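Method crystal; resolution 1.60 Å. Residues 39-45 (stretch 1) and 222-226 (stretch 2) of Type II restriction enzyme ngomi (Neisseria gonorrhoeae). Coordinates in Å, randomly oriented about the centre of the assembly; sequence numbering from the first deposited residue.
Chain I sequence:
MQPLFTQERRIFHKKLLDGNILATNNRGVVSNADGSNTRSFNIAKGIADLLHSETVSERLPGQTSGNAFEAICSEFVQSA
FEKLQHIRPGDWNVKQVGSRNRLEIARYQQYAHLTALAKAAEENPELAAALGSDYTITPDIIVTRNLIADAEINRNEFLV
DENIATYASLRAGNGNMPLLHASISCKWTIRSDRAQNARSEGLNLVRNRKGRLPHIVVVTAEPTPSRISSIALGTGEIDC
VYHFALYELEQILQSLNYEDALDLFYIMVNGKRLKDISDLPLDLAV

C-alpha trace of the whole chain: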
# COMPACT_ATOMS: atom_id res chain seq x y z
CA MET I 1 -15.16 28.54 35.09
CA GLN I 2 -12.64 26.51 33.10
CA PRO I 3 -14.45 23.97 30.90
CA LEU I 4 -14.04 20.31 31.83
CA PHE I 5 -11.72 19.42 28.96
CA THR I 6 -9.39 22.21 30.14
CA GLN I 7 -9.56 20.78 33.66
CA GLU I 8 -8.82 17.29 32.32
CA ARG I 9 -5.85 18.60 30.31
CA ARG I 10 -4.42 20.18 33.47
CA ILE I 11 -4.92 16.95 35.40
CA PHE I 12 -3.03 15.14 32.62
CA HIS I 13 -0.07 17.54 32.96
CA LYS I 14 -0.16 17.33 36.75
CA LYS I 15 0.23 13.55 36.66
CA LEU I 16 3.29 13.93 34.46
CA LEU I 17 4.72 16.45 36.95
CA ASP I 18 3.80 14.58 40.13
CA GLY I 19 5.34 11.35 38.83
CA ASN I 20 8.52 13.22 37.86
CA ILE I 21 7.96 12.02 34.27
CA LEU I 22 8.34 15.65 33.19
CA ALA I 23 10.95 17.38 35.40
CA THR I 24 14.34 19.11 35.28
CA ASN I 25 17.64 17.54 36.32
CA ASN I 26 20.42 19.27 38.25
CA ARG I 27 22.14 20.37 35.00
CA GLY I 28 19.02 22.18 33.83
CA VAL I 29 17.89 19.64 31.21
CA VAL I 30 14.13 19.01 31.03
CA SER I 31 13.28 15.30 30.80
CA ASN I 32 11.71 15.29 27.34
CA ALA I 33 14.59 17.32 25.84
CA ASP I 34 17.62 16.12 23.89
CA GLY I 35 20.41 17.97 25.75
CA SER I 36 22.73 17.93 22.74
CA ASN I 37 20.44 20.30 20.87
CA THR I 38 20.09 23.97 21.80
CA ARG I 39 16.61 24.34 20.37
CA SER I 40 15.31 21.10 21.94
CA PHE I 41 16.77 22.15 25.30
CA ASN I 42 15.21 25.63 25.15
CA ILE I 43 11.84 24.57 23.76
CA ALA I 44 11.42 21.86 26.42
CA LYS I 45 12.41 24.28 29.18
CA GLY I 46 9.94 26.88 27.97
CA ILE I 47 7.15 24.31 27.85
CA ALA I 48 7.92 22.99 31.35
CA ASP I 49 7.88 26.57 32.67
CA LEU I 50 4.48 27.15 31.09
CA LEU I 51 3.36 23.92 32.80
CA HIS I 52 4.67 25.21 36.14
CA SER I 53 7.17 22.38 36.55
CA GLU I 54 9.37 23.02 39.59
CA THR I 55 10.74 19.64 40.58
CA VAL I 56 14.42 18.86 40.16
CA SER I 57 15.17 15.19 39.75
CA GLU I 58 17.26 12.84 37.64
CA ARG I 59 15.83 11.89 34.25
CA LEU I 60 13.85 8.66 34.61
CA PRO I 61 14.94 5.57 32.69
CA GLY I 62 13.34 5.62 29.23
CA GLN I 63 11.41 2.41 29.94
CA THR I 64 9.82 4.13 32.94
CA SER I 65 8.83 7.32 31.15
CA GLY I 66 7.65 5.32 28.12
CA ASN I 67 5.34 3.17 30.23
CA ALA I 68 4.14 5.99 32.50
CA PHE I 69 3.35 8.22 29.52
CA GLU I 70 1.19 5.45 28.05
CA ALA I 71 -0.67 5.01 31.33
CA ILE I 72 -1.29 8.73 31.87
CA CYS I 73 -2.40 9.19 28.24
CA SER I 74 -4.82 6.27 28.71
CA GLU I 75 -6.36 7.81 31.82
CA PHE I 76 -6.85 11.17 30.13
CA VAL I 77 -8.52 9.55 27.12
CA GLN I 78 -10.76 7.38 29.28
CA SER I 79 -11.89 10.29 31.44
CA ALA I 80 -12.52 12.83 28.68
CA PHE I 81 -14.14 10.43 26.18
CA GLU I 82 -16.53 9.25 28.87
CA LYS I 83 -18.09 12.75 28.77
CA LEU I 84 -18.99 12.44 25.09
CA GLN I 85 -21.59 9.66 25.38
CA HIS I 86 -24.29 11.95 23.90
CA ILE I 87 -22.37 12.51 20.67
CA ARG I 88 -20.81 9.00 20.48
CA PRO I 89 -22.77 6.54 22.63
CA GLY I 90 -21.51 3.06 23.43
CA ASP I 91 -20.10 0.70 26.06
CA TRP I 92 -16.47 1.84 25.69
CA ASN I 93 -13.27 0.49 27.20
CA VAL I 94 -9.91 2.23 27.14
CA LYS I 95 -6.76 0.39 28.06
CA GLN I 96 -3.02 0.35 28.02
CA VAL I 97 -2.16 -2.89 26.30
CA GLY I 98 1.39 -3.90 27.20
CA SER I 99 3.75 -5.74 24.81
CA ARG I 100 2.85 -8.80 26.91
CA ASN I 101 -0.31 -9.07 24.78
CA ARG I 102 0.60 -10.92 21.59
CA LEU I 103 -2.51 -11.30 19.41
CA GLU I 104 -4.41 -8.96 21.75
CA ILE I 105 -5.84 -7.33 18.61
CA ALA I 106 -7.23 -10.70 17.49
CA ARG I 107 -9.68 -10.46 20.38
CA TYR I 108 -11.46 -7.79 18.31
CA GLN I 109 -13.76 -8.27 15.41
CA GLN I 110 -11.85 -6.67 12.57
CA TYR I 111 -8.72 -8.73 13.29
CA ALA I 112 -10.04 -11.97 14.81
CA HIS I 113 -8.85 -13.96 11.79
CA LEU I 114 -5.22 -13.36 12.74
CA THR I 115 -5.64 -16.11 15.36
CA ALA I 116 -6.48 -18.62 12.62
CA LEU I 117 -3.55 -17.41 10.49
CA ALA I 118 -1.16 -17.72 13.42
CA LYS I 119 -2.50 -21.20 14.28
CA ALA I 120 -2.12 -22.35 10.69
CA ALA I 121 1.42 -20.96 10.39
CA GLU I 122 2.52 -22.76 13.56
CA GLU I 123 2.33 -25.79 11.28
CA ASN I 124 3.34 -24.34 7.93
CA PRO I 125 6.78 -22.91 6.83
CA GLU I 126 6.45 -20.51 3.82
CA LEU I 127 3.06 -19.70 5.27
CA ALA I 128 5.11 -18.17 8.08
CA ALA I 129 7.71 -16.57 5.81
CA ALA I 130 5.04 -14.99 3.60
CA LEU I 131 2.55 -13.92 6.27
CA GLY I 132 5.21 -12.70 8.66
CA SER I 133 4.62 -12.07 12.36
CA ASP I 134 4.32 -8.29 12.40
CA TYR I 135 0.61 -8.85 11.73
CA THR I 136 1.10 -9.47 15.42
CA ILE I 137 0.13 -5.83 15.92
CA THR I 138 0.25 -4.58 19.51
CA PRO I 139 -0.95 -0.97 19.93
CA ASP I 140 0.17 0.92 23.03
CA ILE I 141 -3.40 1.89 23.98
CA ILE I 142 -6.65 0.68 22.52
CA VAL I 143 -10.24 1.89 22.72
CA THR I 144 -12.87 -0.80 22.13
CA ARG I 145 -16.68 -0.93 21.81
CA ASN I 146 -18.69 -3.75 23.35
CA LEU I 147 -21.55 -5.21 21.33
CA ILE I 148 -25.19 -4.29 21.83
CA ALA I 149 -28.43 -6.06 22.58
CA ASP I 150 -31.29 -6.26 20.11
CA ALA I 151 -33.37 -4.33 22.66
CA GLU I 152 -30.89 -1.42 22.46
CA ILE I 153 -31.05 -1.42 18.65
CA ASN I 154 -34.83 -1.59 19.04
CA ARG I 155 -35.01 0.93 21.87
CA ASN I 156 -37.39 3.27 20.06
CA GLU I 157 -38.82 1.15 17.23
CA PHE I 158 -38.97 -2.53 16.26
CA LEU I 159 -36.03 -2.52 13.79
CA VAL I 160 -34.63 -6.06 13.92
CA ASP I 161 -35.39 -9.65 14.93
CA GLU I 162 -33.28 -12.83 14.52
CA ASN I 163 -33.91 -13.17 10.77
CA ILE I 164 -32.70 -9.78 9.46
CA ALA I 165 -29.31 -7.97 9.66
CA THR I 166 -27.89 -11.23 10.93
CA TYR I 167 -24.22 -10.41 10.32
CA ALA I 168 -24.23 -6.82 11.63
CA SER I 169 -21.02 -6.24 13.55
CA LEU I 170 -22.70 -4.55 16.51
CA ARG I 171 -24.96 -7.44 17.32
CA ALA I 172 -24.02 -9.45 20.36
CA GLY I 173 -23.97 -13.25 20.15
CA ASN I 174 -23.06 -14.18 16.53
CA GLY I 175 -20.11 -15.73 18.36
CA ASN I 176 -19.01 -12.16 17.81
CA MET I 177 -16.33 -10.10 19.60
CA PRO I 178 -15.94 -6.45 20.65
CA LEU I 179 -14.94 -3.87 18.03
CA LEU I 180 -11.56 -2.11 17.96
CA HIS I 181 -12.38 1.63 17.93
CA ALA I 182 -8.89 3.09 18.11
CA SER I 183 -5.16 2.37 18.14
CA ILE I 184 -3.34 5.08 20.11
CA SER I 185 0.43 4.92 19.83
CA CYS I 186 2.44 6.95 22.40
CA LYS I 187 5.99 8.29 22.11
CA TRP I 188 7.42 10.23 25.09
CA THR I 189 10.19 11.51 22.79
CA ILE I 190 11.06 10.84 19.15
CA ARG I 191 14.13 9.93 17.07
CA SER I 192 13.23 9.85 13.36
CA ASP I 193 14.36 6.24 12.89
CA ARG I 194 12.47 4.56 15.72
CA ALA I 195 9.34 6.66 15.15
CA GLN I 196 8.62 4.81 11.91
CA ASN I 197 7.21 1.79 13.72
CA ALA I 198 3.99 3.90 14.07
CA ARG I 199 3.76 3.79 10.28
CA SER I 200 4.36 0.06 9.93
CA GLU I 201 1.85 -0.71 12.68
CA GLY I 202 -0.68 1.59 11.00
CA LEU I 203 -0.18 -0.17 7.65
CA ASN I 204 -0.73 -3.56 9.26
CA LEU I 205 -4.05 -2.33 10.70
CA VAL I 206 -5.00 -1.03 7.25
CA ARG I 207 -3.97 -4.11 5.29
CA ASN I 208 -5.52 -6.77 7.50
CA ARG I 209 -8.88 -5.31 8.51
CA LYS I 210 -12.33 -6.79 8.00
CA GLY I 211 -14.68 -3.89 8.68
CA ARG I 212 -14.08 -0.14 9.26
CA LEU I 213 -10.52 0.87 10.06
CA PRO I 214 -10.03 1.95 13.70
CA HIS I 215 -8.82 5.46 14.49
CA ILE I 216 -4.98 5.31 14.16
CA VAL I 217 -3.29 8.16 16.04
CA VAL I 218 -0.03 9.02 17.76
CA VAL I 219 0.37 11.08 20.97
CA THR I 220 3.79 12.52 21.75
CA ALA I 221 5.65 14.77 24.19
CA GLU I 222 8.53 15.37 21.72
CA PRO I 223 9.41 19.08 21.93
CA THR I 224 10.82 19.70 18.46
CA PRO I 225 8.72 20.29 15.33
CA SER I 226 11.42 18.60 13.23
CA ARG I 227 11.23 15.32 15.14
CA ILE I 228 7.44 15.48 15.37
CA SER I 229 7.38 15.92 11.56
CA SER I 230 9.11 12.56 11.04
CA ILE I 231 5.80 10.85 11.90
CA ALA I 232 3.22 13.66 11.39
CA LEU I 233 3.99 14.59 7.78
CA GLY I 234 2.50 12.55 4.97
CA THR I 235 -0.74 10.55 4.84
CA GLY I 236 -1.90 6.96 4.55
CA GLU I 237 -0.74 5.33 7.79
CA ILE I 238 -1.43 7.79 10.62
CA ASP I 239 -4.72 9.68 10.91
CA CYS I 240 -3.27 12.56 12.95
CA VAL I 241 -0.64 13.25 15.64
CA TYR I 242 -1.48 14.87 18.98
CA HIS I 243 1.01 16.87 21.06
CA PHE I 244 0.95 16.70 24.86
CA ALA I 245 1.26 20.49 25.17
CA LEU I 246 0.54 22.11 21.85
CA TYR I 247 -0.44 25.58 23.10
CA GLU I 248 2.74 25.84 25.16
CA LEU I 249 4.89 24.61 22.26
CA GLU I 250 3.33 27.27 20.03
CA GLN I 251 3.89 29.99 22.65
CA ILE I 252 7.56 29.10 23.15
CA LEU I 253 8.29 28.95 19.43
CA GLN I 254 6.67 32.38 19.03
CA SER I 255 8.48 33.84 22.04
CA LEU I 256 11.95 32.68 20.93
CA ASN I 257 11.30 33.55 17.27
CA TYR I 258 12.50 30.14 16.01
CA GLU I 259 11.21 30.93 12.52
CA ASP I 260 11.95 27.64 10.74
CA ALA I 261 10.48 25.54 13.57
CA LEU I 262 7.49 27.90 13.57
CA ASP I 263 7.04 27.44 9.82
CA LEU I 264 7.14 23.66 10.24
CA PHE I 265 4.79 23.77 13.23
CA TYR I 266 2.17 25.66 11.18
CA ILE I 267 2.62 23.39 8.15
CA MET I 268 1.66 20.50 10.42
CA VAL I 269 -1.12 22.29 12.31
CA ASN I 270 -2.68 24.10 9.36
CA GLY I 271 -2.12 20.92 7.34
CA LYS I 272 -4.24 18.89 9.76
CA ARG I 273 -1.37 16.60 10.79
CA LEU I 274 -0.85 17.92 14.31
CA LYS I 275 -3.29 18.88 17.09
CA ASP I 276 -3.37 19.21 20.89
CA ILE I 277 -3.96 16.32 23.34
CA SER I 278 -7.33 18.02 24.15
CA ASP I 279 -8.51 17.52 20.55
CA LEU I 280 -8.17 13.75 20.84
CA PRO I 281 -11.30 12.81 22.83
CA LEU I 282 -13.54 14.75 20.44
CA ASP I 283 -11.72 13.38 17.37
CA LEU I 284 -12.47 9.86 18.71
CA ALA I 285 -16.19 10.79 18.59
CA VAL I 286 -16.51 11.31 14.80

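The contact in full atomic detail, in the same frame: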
# COMPACT_ATOMS: atom_id res chain seq x y z
N ARG I 39 18.03 24.06 20.51
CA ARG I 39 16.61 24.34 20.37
C ARG I 39 15.74 23.36 21.16
O ARG I 39 14.76 23.77 21.77
CB ARG I 39 16.23 24.39 18.88
CG ARG I 39 16.89 25.57 18.13
CD ARG I 39 16.37 25.70 16.70
NE ARG I 39 16.93 26.86 16.00
CZ ARG I 39 18.18 26.93 15.55
NH1 ARG I 39 19.02 25.92 15.72
NH2 ARG I 39 18.58 28.03 14.92
N SER I 40 16.09 22.07 21.16
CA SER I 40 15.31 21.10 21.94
C SER I 40 15.34 21.48 23.42
O SER I 40 14.31 21.53 24.09
CB SER I 40 15.86 19.68 21.76
OG SER I 40 15.09 18.72 22.49
N PHE I 41 16.55 21.75 23.92
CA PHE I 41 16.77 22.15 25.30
C PHE I 41 15.91 23.36 25.67
O PHE I 41 15.20 23.33 26.68
CB PHE I 41 18.26 22.51 25.49
CG PHE I 41 18.60 22.99 26.88
CD1 PHE I 41 19.15 22.12 27.81
CD2 PHE I 41 18.37 24.32 27.25
CE1 PHE I 41 19.47 22.55 29.10
CE2 PHE I 41 18.68 24.76 28.54
CZ PHE I 41 19.23 23.88 29.46
N ASN I 42 15.98 24.42 24.87
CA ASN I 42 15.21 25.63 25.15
C ASN I 42 13.70 25.50 24.98
O ASN I 42 12.93 26.09 25.75
CB ASN I 42 15.71 26.80 24.30
CG ASN I 42 17.11 27.22 24.69
OD1 ASN I 42 17.44 27.25 25.87
ND2 ASN I 42 17.93 27.54 23.70
N ILE I 43 13.27 24.75 23.97
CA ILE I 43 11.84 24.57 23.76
C ILE I 43 11.26 23.78 24.94
O ILE I 43 10.26 24.18 25.52
CB ILE I 43 11.54 23.82 22.42
CG1 ILE I 43 11.90 24.71 21.22
CG2 ILE I 43 10.05 23.46 22.35
CD1 ILE I 43 11.86 23.95 19.91
N ALA I 44 11.91 22.68 25.31
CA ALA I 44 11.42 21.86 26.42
C ALA I 44 11.36 22.64 27.74
O ALA I 44 10.44 22.46 28.54
CB ALA I 44 12.29 20.67 26.58
N LYS I 45 12.36 23.48 27.97
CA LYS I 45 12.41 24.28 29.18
C LYS I 45 11.26 25.28 29.20
O LYS I 45 10.61 25.47 30.24
CB LYS I 45 13.73 25.05 29.22
CG LYS I 45 14.02 25.68 30.56
CD LYS I 45 14.84 24.73 31.38
CE LYS I 45 15.63 25.47 32.44
NZ LYS I 45 16.60 24.56 33.09
N GLU I 222 7.30 14.88 22.37
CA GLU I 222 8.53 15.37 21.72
C GLU I 222 8.45 16.90 21.59
O GLU I 222 7.48 17.45 21.05
CB GLU I 222 8.69 14.71 20.34
CG GLU I 222 9.77 15.37 19.46
CD GLU I 222 11.13 15.38 20.12
OE1 GLU I 222 11.87 16.37 19.92
OE2 GLU I 222 11.48 14.41 20.84
N PRO I 223 9.50 17.62 22.04
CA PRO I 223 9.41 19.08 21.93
C PRO I 223 9.69 19.73 20.57
O PRO I 223 9.19 20.83 20.29
CB PRO I 223 10.41 19.57 23.00
CG PRO I 223 11.45 18.52 22.97
CD PRO I 223 10.63 17.22 22.89
N THR I 224 10.47 19.07 19.73
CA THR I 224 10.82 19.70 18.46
C THR I 224 9.95 19.42 17.24
O THR I 224 9.63 18.27 16.95
CB THR I 224 12.29 19.39 18.06
OG1 THR I 224 12.46 17.99 17.77
CG2 THR I 224 13.24 19.79 19.19
N PRO I 225 9.55 20.48 16.52
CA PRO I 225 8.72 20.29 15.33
C PRO I 225 9.40 19.36 14.32
O PRO I 225 8.72 18.57 13.64
CB PRO I 225 8.57 21.72 14.77
CG PRO I 225 8.49 22.53 16.05
CD PRO I 225 9.59 21.91 16.90
N SER I 226 10.73 19.45 14.19
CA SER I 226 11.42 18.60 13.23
C SER I 226 11.23 17.12 13.54
O SER I 226 10.93 16.34 12.64
CB SER I 226 12.93 18.94 13.16
OG SER I 226 13.56 18.70 14.40
O HOH W 1 14.23 16.64 21.00

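What holds the helix of stretch 1 against the segment around Pro223? Mostly apolar packing, with no direct hydrogen bond between the two. One face of the helix, formed by Ser40, Ile43 and Ala44, meets Pro223, Thr224 and Pro225, and together the stretches bury a modest 227 Å². Pro223 gives up the most area and touches all three helix residues. Its CB lies 4.0 Å from Ile43 CG2 and 4.2 Å from Ala44 CB, ordinary van der Waals spacing, and the small methyl of Ala44 accompanies a close backbone approach, with Ala44 CA and Pro223 CA 5.7 Å apart. Ile43 also reaches the start of the second helix, where its CD1 stands 4.3 Å from Pro225 CD.

How does Ser40 fit into so apolar a surface? It offers carbon as well as oxygen. Ser40 CB sits 3.7 Å from Thr224 CG2, a methyl contact, while Ser40 OG lies 3.7 Å from Pro223 CG, a packing distance. With chi1 in the t rotamer, the hydroxyl also reaches a water, 2.7 Å from Ser40 OG. That water donates a hydrogen bond to Glu222 OE1 at 2.6 Å from its oxygen, so the polar link between the stretches runs through solvent. Glu222 itself makes no direct contact with the helix, although the end of its side chain comes nearer than its CA-to-CB direction would suggest.

What keeps stretch 2 in shape where it meets the helix? Glu222 OE1 gathers Thr224 as well as the water. It accepts a hydrogen bond from Thr224 N at 3.0 Å, with a nearly straight N-H...O angle of 163°, and another from Thr224 OG1, also to Glu222 OE1, at 2.8 Å. The carboxylate thus ties together a short turn across Pro223. Thr224 occupies the N-cap position, its side chain capping a backbone nitrogen just past the stretch. Its p rotamer lets the hydroxyl serve these polar partners while CG2 packs against Ser40 CB.

Does the packing leave any polar group unsatisfied? One carbonyl is. Pro223 O is buried by the contact and has no partner anywhere in the model; its nearest neighbour across the interface is a methyl, Ile43 CG2, 3.4 Å from Pro223 O. Within the helix, Ile43 N donates to Arg39 O at 2.8 Å and Ala44 N to Ser40 O at 2.9 Å. Both amides also lie too far off to reach the carbonyl: Pro223 O is 6.7 Å from Ile43 N and 6.0 Å from Ala44 N.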